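Local coordinates for protein sulfide-quinone reductase (Aquifex aeolicus, PDB 3HYW) that oxidises hydrogen sulfide with the help of FAD and passes the electrons to a membrane quinone, building polysulfur chains that are released typically as cyclooctasulfur, at residues A[29-37]-A[70-78]; A[15-23]-A[392-400]. All coordinates share one frame; numbering follows the deposited sequence.

Read from the N terminus, the chain enters helix 12-24, which supplies the first half of contact 2, then turns into strand 29-33, the first half of contact 1. Contact 1 closes a short loop when the chain returns at 71-74 to lie parallel beside 29-33, at the outer margin of the FAD-binding sheet. Contact 2 closes far later, when the end of helix 376-395 and the turn after it come back against helix 12-24, so contact 1 nests inside its loop. The two meet directly: I30 packs on A18, L21 and R22, and R22 NH2 probably bonds to N70 O. Contact 1 adds an edge strand to the Rossmann-type beta-alpha-beta unit; contact 2 fastens that unit's helix to the C-terminal part.

Contact 1 (A[29-37]-A[70-78]); sequences KITLISDRP and NIEFINEKA. With FAD (flavin-adenine dinucleotide), chain G; SO4 (sulfate ion), chain N.
F73 lays CE2 against CD2 of L32, 3.7 Å away, an edge contact in the plane of the ring; with CG anti to the backbone N (chi1 -176°), the ring reaches along the neighbouring strand until its rim also meets S34 CB and R36 O. On the other face of the sheet T31 and E72 stand side by side: T31 OG1 donates to the anti lone pair of E72 OE1 at 2.7 Å and is also bonded to H4, while T31 CG2 rests on I74 CD1. A valine in place of this threonine would probably leave the E72 carboxylate and H4 without their shared hydroxyl partner. The backbones pair as parallel strands of the Rossmann-type FAD-binding domain, with L32 N to E72 O at 2.7 Å and I74 N to L32 O at 2.9 Å, and 71-74 is one of the sheet's two edge strands within the chain. Past the strand ends both segments reach the adenosine. The ribose O2B lies against D35 OD1, too close to be taken literally, and accepts soundly from R36 NH1, whose guanidinium meets it edge-on; R36 also forms a salt bridge with E127. A78 reads the adenine through its backbone, N to N1A at 2.9 Å and O from N6A at 3.2 Å.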
loop_
_atom_site.group_PDB
_atom_site.type_symbol
_atom_site.label_atom_id
_atom_site.label_comp_id
_atom_site.label_asym_id
_atom_site.label_seq_id
_atom_site.Cartn_x
_atom_site.Cartn_y
_atom_site.Cartn_z
ATOM N N LYS A 29 -19.103 -48.987 18.164
ATOM C CA LYS A 29 -17.914 -49.645 17.621
ATOM C C LYS A 29 -17.281 -48.735 16.566
ATOM O O LYS A 29 -17.963 -48.232 15.675
ATOM C CB LYS A 29 -18.239 -51.023 17.039
ATOM C CG LYS A 29 -17.008 -51.816 16.615
ATOM C CD LYS A 29 -17.378 -53.166 15.979
ATOM C CE LYS A 29 -16.130 -53.874 15.448
ATOM N NZ LYS A 29 -16.464 -55.069 14.624
ATOM N N ILE A 30 -15.978 -48.509 16.692
ATOM C CA ILE A 30 -15.262 -47.590 15.809
ATOM C C ILE A 30 -13.958 -48.222 15.335
ATOM O O ILE A 30 -13.143 -48.666 16.138
ATOM C CB ILE A 30 -14.961 -46.224 16.497
ATOM C CG1 ILE A 30 -16.259 -45.549 16.961
ATOM C CG2 ILE A 30 -14.178 -45.303 15.550
ATOM C CD1 ILE A 30 -16.061 -44.445 17.971
ATOM N N THR A 31 -13.784 -48.258 14.019
ATOM C CA THR A 31 -12.580 -48.779 13.410
ATOM C C THR A 31 -11.936 -47.670 12.593
ATOM O O THR A 31 -12.592 -47.038 11.754
ATOM C CB THR A 31 -12.889 -49.997 12.512
ATOM O OG1 THR A 31 -13.549 -51.006 13.288
ATOM C CG2 THR A 31 -11.612 -50.576 11.913
ATOM N N LEU A 32 -10.656 -47.430 12.852
ATOM C CA LEU A 32 -9.886 -46.474 12.077
ATOM C C LEU A 32 -8.879 -47.221 11.211
ATOM O O LEU A 32 -8.094 -48.038 11.712
ATOM C CB LEU A 32 -9.189 -45.461 12.990
ATOM C CG LEU A 32 -8.568 -44.221 12.326
ATOM C CD1 LEU A 32 -8.834 -42.965 13.156
ATOM C CD2 LEU A 32 -7.078 -44.399 12.113
ATOM N N ILE A 33 -8.920 -46.935 9.912
ATOM C CA ILE A 33 -8.007 -47.524 8.941
ATOM C C ILE A 33 -7.075 -46.431 8.423
ATOM O O ILE A 33 -7.538 -45.421 7.894
ATOM C CB ILE A 33 -8.778 -48.140 7.731
ATOM C CG1 ILE A 33 -9.845 -49.142 8.202
ATOM C CG2 ILE A 33 -7.806 -48.786 6.751
ATOM C CD1 ILE A 33 -10.781 -49.624 7.094
ATOM N N SER A 34 -5.767 -46.643 8.563
ATOM C CA SER A 34 -4.780 -45.705 8.034
ATOM C C SER A 34 -3.531 -46.409 7.517
ATOM O O SER A 34 -3.075 -47.386 8.108
ATOM C CB SER A 34 -4.388 -44.677 9.094
ATOM O OG SER A 34 -3.678 -43.602 8.513
ATOM N N ASP A 35 -2.985 -45.898 6.415
ATOM C CA ASP A 35 -1.778 -46.459 5.803
ATOM C C ASP A 35 -0.490 -46.047 6.532
ATOM O O ASP A 35 0.546 -46.696 6.387
ATOM C CB ASP A 35 -1.701 -46.117 4.303
ATOM C CG ASP A 35 -1.642 -44.619 4.030
ATOM O OD1 ASP A 35 -1.884 -43.816 4.950
ATOM O OD2 ASP A 35 -1.359 -44.240 2.876
ATOM N N ARG A 36 -0.561 -44.967 7.304
ATOM C CA ARG A 36 0.554 -44.550 8.140
ATOM C C ARG A 36 0.357 -45.070 9.559
ATOM O O ARG A 36 -0.754 -45.025 10.078
ATOM C CB ARG A 36 0.689 -43.026 8.144
ATOM C CG ARG A 36 1.432 -42.493 6.946
ATOM C CD ARG A 36 1.466 -40.975 6.931
ATOM N NE ARG A 36 2.318 -40.480 5.852
ATOM C CZ ARG A 36 1.909 -40.247 4.607
ATOM N NH1 ARG A 36 0.643 -40.457 4.263
ATOM N NH2 ARG A 36 2.773 -39.799 3.701
ATOM N N PRO A 37 1.435 -45.565 10.190
ATOM C CA PRO A 37 1.359 -46.108 11.550
ATOM C C PRO A 37 1.297 -45.030 12.635
ATOM O O PRO A 37 1.221 -45.349 13.822
ATOM C CB PRO A 37 2.660 -46.900 11.677
ATOM C CG PRO A 37 3.617 -46.187 10.766
ATOM C CD PRO A 37 2.800 -45.653 9.629
ATOM N N ASN A 70 -10.870 -47.657 23.064
ATOM C CA ASN A 70 -11.755 -48.645 22.425
ATOM C C ASN A 70 -11.965 -48.403 20.922
ATOM O O ASN A 70 -13.071 -48.547 20.401
ATOM C CB ASN A 70 -13.085 -48.772 23.187
ATOM C CG ASN A 70 -12.893 -49.219 24.632
ATOM O OD1 ASN A 70 -13.641 -48.815 25.528
ATOM N ND2 ASN A 70 -11.878 -50.047 24.867
ATOM N N ILE A 71 -10.887 -48.026 20.239
ATOM C CA ILE A 71 -10.910 -47.825 18.789
ATOM C C ILE A 71 -10.004 -48.871 18.148
ATOM O O ILE A 71 -8.841 -49.018 18.527
ATOM C CB ILE A 71 -10.478 -46.378 18.398
ATOM C CG1 ILE A 71 -11.520 -45.364 18.894
ATOM C CG2 ILE A 71 -10.277 -46.241 16.875
ATOM C CD1 ILE A 71 -11.018 -43.921 18.958
ATOM N N GLU A 72 -10.556 -49.626 17.202
ATOM C CA GLU A 72 -9.780 -50.634 16.486
ATOM C C GLU A 72 -8.948 -49.947 15.403
ATOM O O GLU A 72 -9.478 -49.179 14.612
ATOM C CB GLU A 72 -10.704 -51.697 15.880
ATOM C CG GLU A 72 -9.983 -52.778 15.080
ATOM C CD GLU A 72 -10.928 -53.637 14.257
ATOM O OE1 GLU A 72 -12.030 -53.156 13.897
ATOM O OE2 GLU A 72 -10.561 -54.793 13.957
ATOM N N PHE A 73 -7.645 -50.216 15.396
ATOM C CA PHE A 73 -6.741 -49.662 14.399
ATOM C C PHE A 73 -6.310 -50.733 13.402
ATOM O O PHE A 73 -5.807 -51.786 13.789
ATOM C CB PHE A 73 -5.517 -49.034 15.068
ATOM C CG PHE A 73 -4.571 -48.350 14.108
ATOM C CD1 PHE A 73 -3.229 -48.736 14.041
ATOM C CD2 PHE A 73 -5.013 -47.317 13.281
ATOM C CE1 PHE A 73 -2.345 -48.099 13.166
ATOM C CE2 PHE A 73 -4.141 -46.679 12.399
ATOM C CZ PHE A 73 -2.805 -47.069 12.341
ATOM N N ILE A 74 -6.536 -50.455 12.121
ATOM C CA ILE A 74 -6.039 -51.291 11.040
ATOM C C ILE A 74 -4.990 -50.485 10.281
ATOM O O ILE A 74 -5.315 -49.508 9.606
ATOM C CB ILE A 74 -7.181 -51.763 10.095
ATOM C CG1 ILE A 74 -8.195 -52.610 10.875
ATOM C CG2 ILE A 74 -6.611 -52.568 8.906
ATOM C CD1 ILE A 74 -9.488 -52.875 10.137
ATOM N N ASN A 75 -3.730 -50.889 10.418
ATOM C CA ASN A 75 -2.632 -50.212 9.741
ATOM C C ASN A 75 -2.474 -50.741 8.316
ATOM O O ASN A 75 -1.538 -51.480 8.007
ATOM C CB ASN A 75 -1.323 -50.335 10.526
ATOM C CG ASN A 75 -0.218 -49.462 9.958
ATOM O OD1 ASN A 75 -0.475 -48.504 9.215
ATOM N ND2 ASN A 75 1.023 -49.788 10.303
ATOM N N GLU A 76 -3.427 -50.362 7.472
ATOM C CA GLU A 76 -3.444 -50.723 6.062
ATOM C C GLU A 76 -4.008 -49.569 5.270
ATOM O O GLU A 76 -4.780 -48.762 5.787
ATOM C CB GLU A 76 -4.369 -51.912 5.828
ATOM C CG GLU A 76 -3.810 -53.246 6.174
ATOM C CD GLU A 76 -4.605 -54.351 5.521
ATOM O OE1 GLU A 76 -4.486 -54.508 4.286
ATOM O OE2 GLU A 76 -5.350 -55.054 6.234
ATOM N N LYS A 77 -3.626 -49.505 4.003
ATOM C CA LYS A 77 -4.261 -48.608 3.059
ATOM C C LYS A 77 -5.654 -49.143 2.728
ATOM O O LYS A 77 -5.812 -50.324 2.395
ATOM C CB LYS A 77 -3.398 -48.520 1.801
ATOM C CG LYS A 77 -3.871 -47.545 0.746
ATOM C CD LYS A 77 -2.979 -47.654 -0.484
ATOM C CE LYS A 77 -3.801 -47.837 -1.743
ATOM N NZ LYS A 77 -2.979 -47.665 -2.983
ATOM N N ALA A 78 -6.665 -48.287 2.848
ATOM C CA ALA A 78 -7.989 -48.595 2.307
ATOM C C ALA A 78 -7.929 -48.501 0.782
ATOM O O ALA A 78 -7.498 -47.487 0.232
ATOM C CB ALA A 78 -9.036 -47.657 2.863
HETATM P PA FAD G . -4.059 -35.622 7.094
HETATM O O1A FAD G . -3.920 -35.024 8.470
HETATM O O2A FAD G . -2.933 -35.484 6.116
HETATM O O5B FAD G . -4.395 -37.168 7.318
HETATM C C5B FAD G . -4.755 -38.064 6.280
HETATM C C4B FAD G . -4.522 -39.469 6.813
HETATM O O4B FAD G . -5.093 -40.432 5.928
HETATM C C3B FAD G . -3.038 -39.793 6.884
HETATM O O3B FAD G . -2.783 -40.512 8.095
HETATM C C2B FAD G . -2.805 -40.677 5.675
HETATM O O2B FAD G . -1.706 -41.565 5.868
HETATM C C1B FAD G . -4.124 -41.422 5.585
HETATM N N9A FAD G . -4.445 -41.986 4.246
HETATM C C8A FAD G . -4.233 -41.416 3.040
HETATM N N7A FAD G . -4.693 -42.252 2.076
HETATM C C5A FAD G . -5.187 -43.353 2.691
HETATM C C6A FAD G . -5.776 -44.532 2.239
HETATM N N6A FAD G . -5.950 -44.748 0.915
HETATM N N1A FAD G . -6.181 -45.466 3.140
HETATM C C2A FAD G . -6.018 -45.271 4.460
HETATM N N3A FAD G . -5.450 -44.145 4.921
HETATM C C4A FAD G . -5.033 -43.173 4.059
HETATM N N1 FAD G . -3.537 -26.110 8.953
HETATM C C2 FAD G . -3.593 -25.211 9.973
HETATM O O2 FAD G . -4.693 -24.913 10.478
HETATM N N3 FAD G . -2.473 -24.632 10.466
HETATM C C4 FAD G . -1.267 -24.942 9.947
HETATM O O4 FAD G . -0.127 -24.361 10.422
HETATM C C4X FAD G . -1.185 -25.856 8.903
HETATM N N5 FAD G . 0.025 -26.157 8.381
HETATM C C5X FAD G . 0.130 -27.049 7.371
HETATM C C6 FAD G . 1.396 -27.355 6.859
HETATM C C7 FAD G . 1.533 -28.262 5.813
HETATM C C7M FAD G . 2.924 -28.558 5.283
HETATM C C8 FAD G . 0.390 -28.863 5.280
HETATM C C8M FAD G . 0.466 -29.857 4.136
HETATM C C9 FAD G . -0.870 -28.548 5.795
HETATM C C9A FAD G . -1.020 -27.644 6.858
HETATM N N10 FAD G . -2.246 -27.345 7.382
HETATM C C10 FAD G . -2.342 -26.448 8.398
HETATM C "C1'" FAD G . -3.471 -27.927 6.785
HETATM C "C2'" FAD G . -4.210 -29.053 7.476
HETATM O "O2'" FAD G . -4.442 -28.727 8.852
HETATM C "C3'" FAD G . -3.431 -30.356 7.287
HETATM O "O3'" FAD G . -3.278 -30.617 5.871
HETATM C "C4'" FAD G . -4.137 -31.527 7.957
HETATM O "O4'" FAD G . -3.187 -32.589 8.107
HETATM C "C5'" FAD G . -5.331 -31.997 7.133
HETATM O "O5'" FAD G . -6.025 -33.028 7.830
HETATM P P FAD G . -6.637 -34.314 7.075
HETATM O O1P FAD G . -7.230 -35.213 8.128
HETATM O O2P FAD G . -7.496 -33.879 5.907
HETATM O O3P FAD G . -5.368 -35.031 6.386
HETATM S S SO4 N . -5.019 -44.137 -2.630
HETATM O O1 SO4 N . -4.003 -45.109 -2.994
HETATM O O2 SO4 N . -5.030 -43.109 -3.668
HETATM O O3 SO4 N . -6.326 -44.778 -2.528
HETATM O O4 SO4 N . -4.657 -43.548 -1.343
HETATM O O HOH W 1 -14.710 -50.014 18.852
#

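Contact 2 (A[15-23]-A[392-400]); sequences IATAYNLRN and KVRNGNIAP. With SO4 (sulfate ion), chain M.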
loop_
_atom_site.group_PDB
_atom_site.type_symbol
_atom_site.label_atom_id
_atom_site.label_comp_id
_atom_site.label_asym_id
_atom_site.label_seq_id
_atom_site.Cartn_x
_atom_site.Cartn_y
_atom_site.Cartn_z
ATOM N N ILE A 15 -8.773 -38.756 13.199
ATOM C CA ILE A 15 -8.636 -38.795 14.657
ATOM C C ILE A 15 -9.711 -37.944 15.348
ATOM O O ILE A 15 -10.344 -38.407 16.285
ATOM C CB ILE A 15 -7.198 -38.391 15.128
ATOM C CG1 ILE A 15 -6.140 -39.374 14.593
ATOM C CG2 ILE A 15 -7.122 -38.252 16.665
ATOM C CD1 ILE A 15 -6.144 -40.772 15.238
ATOM N N ALA A 16 -9.925 -36.712 14.878
ATOM C CA ALA A 16 -10.928 -35.831 15.485
ATOM C C ALA A 16 -12.330 -36.429 15.422
ATOM O O ALA A 16 -13.066 -36.387 16.404
ATOM C CB ALA A 16 -10.904 -34.441 14.834
ATOM N N THR A 17 -12.695 -36.991 14.273
ATOM C CA THR A 17 -14.008 -37.618 14.119
ATOM C C THR A 17 -14.151 -38.866 15.001
ATOM O O THR A 17 -15.140 -39.003 15.708
ATOM C CB THR A 17 -14.337 -37.940 12.633
ATOM O OG1 THR A 17 -13.969 -36.824 11.809
ATOM C CG2 THR A 17 -15.838 -38.200 12.465
ATOM N N ALA A 18 -13.164 -39.760 14.963
ATOM C CA ALA A 18 -13.165 -40.958 15.812
ATOM C C ALA A 18 -13.259 -40.637 17.308
ATOM O O ALA A 18 -14.053 -41.259 18.016
ATOM C CB ALA A 18 -11.949 -41.827 15.528
ATOM N N TYR A 19 -12.453 -39.683 17.782
ATOM C CA TYR A 19 -12.493 -39.288 19.193
ATOM C C TYR A 19 -13.818 -38.610 19.548
ATOM O O TYR A 19 -14.372 -38.865 20.620
ATOM C CB TYR A 19 -11.322 -38.365 19.554
ATOM C CG TYR A 19 -9.943 -39.016 19.651
ATOM C CD1 TYR A 19 -9.688 -40.286 19.119
ATOM C CD2 TYR A 19 -8.877 -38.325 20.225
ATOM C CE1 TYR A 19 -8.415 -40.856 19.194
ATOM C CE2 TYR A 19 -7.609 -38.881 20.294
ATOM C CZ TYR A 19 -7.384 -40.141 19.784
ATOM O OH TYR A 19 -6.121 -40.682 19.858
ATOM N N ASN A 20 -14.329 -37.764 18.652
ATOM C CA ASN A 20 -15.607 -37.082 18.896
ATOM C C ASN A 20 -16.736 -38.104 19.034
ATOM O O ASN A 20 -17.543 -38.019 19.953
ATOM C CB ASN A 20 -15.956 -36.088 17.784
ATOM C CG ASN A 20 -15.208 -34.769 17.895
ATOM O OD1 ASN A 20 -15.001 -34.232 18.983
ATOM N ND2 ASN A 20 -14.819 -34.227 16.750
ATOM N N LEU A 21 -16.766 -39.073 18.120
ATOM C CA LEU A 21 -17.723 -40.177 18.171
ATOM C C LEU A 21 -17.606 -41.012 19.442
ATOM O O LEU A 21 -18.621 -41.372 20.053
ATOM C CB LEU A 21 -17.563 -41.071 16.942
ATOM C CG LEU A 21 -18.150 -40.557 15.624
ATOM C CD1 LEU A 21 -17.630 -41.400 14.478
ATOM C CD2 LEU A 21 -19.685 -40.565 15.657
ATOM N N ARG A 22 -16.370 -41.321 19.836
ATOM C CA ARG A 22 -16.129 -42.140 21.024
ATOM C C ARG A 22 -16.623 -41.466 22.305
ATOM O O ARG A 22 -17.216 -42.120 23.174
ATOM C CB ARG A 22 -14.646 -42.537 21.132
ATOM C CG ARG A 22 -14.233 -43.211 22.455
ATOM C CD ARG A 22 -15.061 -44.481 22.790
ATOM N NE ARG A 22 -14.817 -45.600 21.874
ATOM C CZ ARG A 22 -15.748 -46.225 21.154
ATOM N NH1 ARG A 22 -17.027 -45.860 21.213
ATOM N NH2 ARG A 22 -15.398 -47.235 20.364
ATOM N N ASN A 23 -16.394 -40.162 22.404
ATOM C CA ASN A 23 -16.769 -39.400 23.589
ATOM C C ASN A 23 -18.278 -39.164 23.657
ATOM O O ASN A 23 -18.859 -39.090 24.744
ATOM C CB ASN A 23 -15.972 -38.084 23.650
ATOM C CG ASN A 23 -14.498 -38.304 24.036
ATOM O OD1 ASN A 23 -13.581 -37.938 23.298
ATOM N ND2 ASN A 23 -14.278 -38.920 25.190
ATOM N N LYS A 392 -3.622 -33.786 23.032
ATOM C CA LYS A 392 -5.016 -34.167 22.776
ATOM C C LYS A 392 -5.133 -35.495 22.030
ATOM O O LYS A 392 -5.991 -36.313 22.356
ATOM C CB LYS A 392 -5.741 -33.067 21.993
ATOM C CG LYS A 392 -6.105 -31.853 22.824
ATOM C CD LYS A 392 -7.210 -31.053 22.163
ATOM C CE LYS A 392 -6.730 -30.362 20.902
ATOM N NZ LYS A 392 -7.880 -29.776 20.194
ATOM N N VAL A 393 -4.258 -35.705 21.047
ATOM C CA VAL A 393 -4.178 -36.986 20.336
ATOM C C VAL A 393 -3.867 -38.124 21.314
ATOM O O VAL A 393 -4.520 -39.172 21.297
ATOM C CB VAL A 393 -3.135 -36.937 19.169
ATOM C CG1 VAL A 393 -2.986 -38.304 18.496
ATOM C CG2 VAL A 393 -3.529 -35.884 18.141
ATOM N N ARG A 394 -2.901 -37.887 22.192
ATOM C CA ARG A 394 -2.455 -38.887 23.154
ATOM C C ARG A 394 -3.437 -39.136 24.296
ATOM O O ARG A 394 -3.367 -40.163 24.960
ATOM C CB ARG A 394 -1.075 -38.517 23.704
ATOM C CG ARG A 394 0.039 -38.608 22.661
ATOM C CD ARG A 394 1.419 -38.580 23.309
ATOM N NE ARG A 394 1.633 -37.335 24.043
ATOM C CZ ARG A 394 2.263 -36.265 23.560
ATOM N NH1 ARG A 394 2.787 -36.283 22.340
ATOM N NH2 ARG A 394 2.385 -35.181 24.317
ATOM N N ASN A 395 -4.363 -38.207 24.506
ATOM C CA ASN A 395 -5.261 -38.297 25.646
ATOM C C ASN A 395 -6.743 -38.505 25.320
ATOM O O ASN A 395 -7.579 -38.538 26.222
ATOM C CB ASN A 395 -5.014 -37.141 26.617
ATOM C CG ASN A 395 -3.668 -37.266 27.321
ATOM O OD1 ASN A 395 -2.626 -36.924 26.760
ATOM N ND2 ASN A 395 -3.684 -37.792 28.537
ATOM N N GLY A 396 -7.059 -38.658 24.033
ATOM C CA GLY A 396 -8.358 -39.184 23.617
ATOM C C GLY A 396 -9.498 -38.196 23.515
ATOM O O GLY A 396 -10.654 -38.591 23.464
ATOM N N ASN A 397 -9.174 -36.910 23.465
ATOM C CA ASN A 397 -10.187 -35.878 23.329
ATOM C C ASN A 397 -9.648 -34.721 22.499
ATOM O O ASN A 397 -8.802 -33.957 22.974
ATOM C CB ASN A 397 -10.652 -35.403 24.712
ATOM C CG ASN A 397 -11.995 -34.672 24.668
ATOM O OD1 ASN A 397 -12.420 -34.171 23.625
ATOM N ND2 ASN A 397 -12.674 -34.630 25.806
ATOM N N ILE A 398 -10.120 -34.610 21.255
ATOM C CA ILE A 398 -9.694 -33.528 20.355
ATOM C C ILE A 398 -10.564 -32.286 20.577
ATOM O O ILE A 398 -10.212 -31.191 20.138
ATOM C CB ILE A 398 -9.705 -33.948 18.837
ATOM C CG1 ILE A 398 -8.885 -35.225 18.596
ATOM C CG2 ILE A 398 -9.169 -32.833 17.925
ATOM C CD1 ILE A 398 -7.412 -35.147 19.022
ATOM N N ALA A 399 -11.683 -32.458 21.276
ATOM C CA ALA A 399 -12.599 -31.348 21.519
ATOM C C ALA A 399 -12.983 -31.199 22.999
ATOM O O ALA A 399 -14.153 -31.347 23.352
ATOM C CB ALA A 399 -13.845 -31.484 20.641
ATOM N N PRO A 400 -12.000 -30.893 23.872
ATOM C CA PRO A 400 -12.333 -30.690 25.288
ATOM C C PRO A 400 -13.293 -29.510 25.439
ATOM O O PRO A 400 -13.113 -28.490 24.769
ATOM C CB PRO A 400 -10.990 -30.338 25.929
ATOM C CG PRO A 400 -9.948 -30.698 24.958
ATOM C CD PRO A 400 -10.567 -30.670 23.601
HETATM S S SO4 M . 1.133 -37.301 27.352
HETATM O O1 SO4 M . 1.508 -38.573 26.746
HETATM O O2 SO4 M . 0.847 -36.325 26.308
HETATM O O3 SO4 M . -0.046 -37.478 28.191
HETATM O O4 SO4 M . 2.238 -36.803 28.154
HETATM O O HOH W 2 -12.742 -35.480 20.546
#
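Helix 12-24, the helix that follows the glycine-rich FAD-binding turn of the Rossmann-type domain, is met here by the end of helix 376-395, closed by a Schellman motif with G396 at positive phi, and by the turn that follows. Y19 makes the largest single contribution. Its OH donates to V393 O at 2.6 Å, in the carbonyl plane and on a lone pair, and the ring turns its edge to the last turn of the other helix, with K392 O also near the ring plane. CG lies anti to the carbonyl carbon (chi1 -73°), which swings the ring across to G396; CD2 comes within 3.4 Å of G396 C. I15, one turn earlier in the same helix, sets CG2 over the centre of one ring face, 3.6 Å above the plane, and F69 meets the ring edge-to-face. I398 fills the angle beside the ring: CG1 touches Y19 CD2 at 3.5 Å, CD1 reaches I15 CG2, and CG2 packs on A16 CB at 3.9 Å. Farther along, water 2 bridges I398 N and N20 OD1. K392 turns back within its own segment, NZ bonding I398 O at 2.7 Å and forming a salt bridge with E403, a residue of the quinone pocket. With its hydroxyl bonded to V393 O, the buried phenol lies among aliphatic I15 and I398 and the backbone of 392-397, which is likely to restrict its turning.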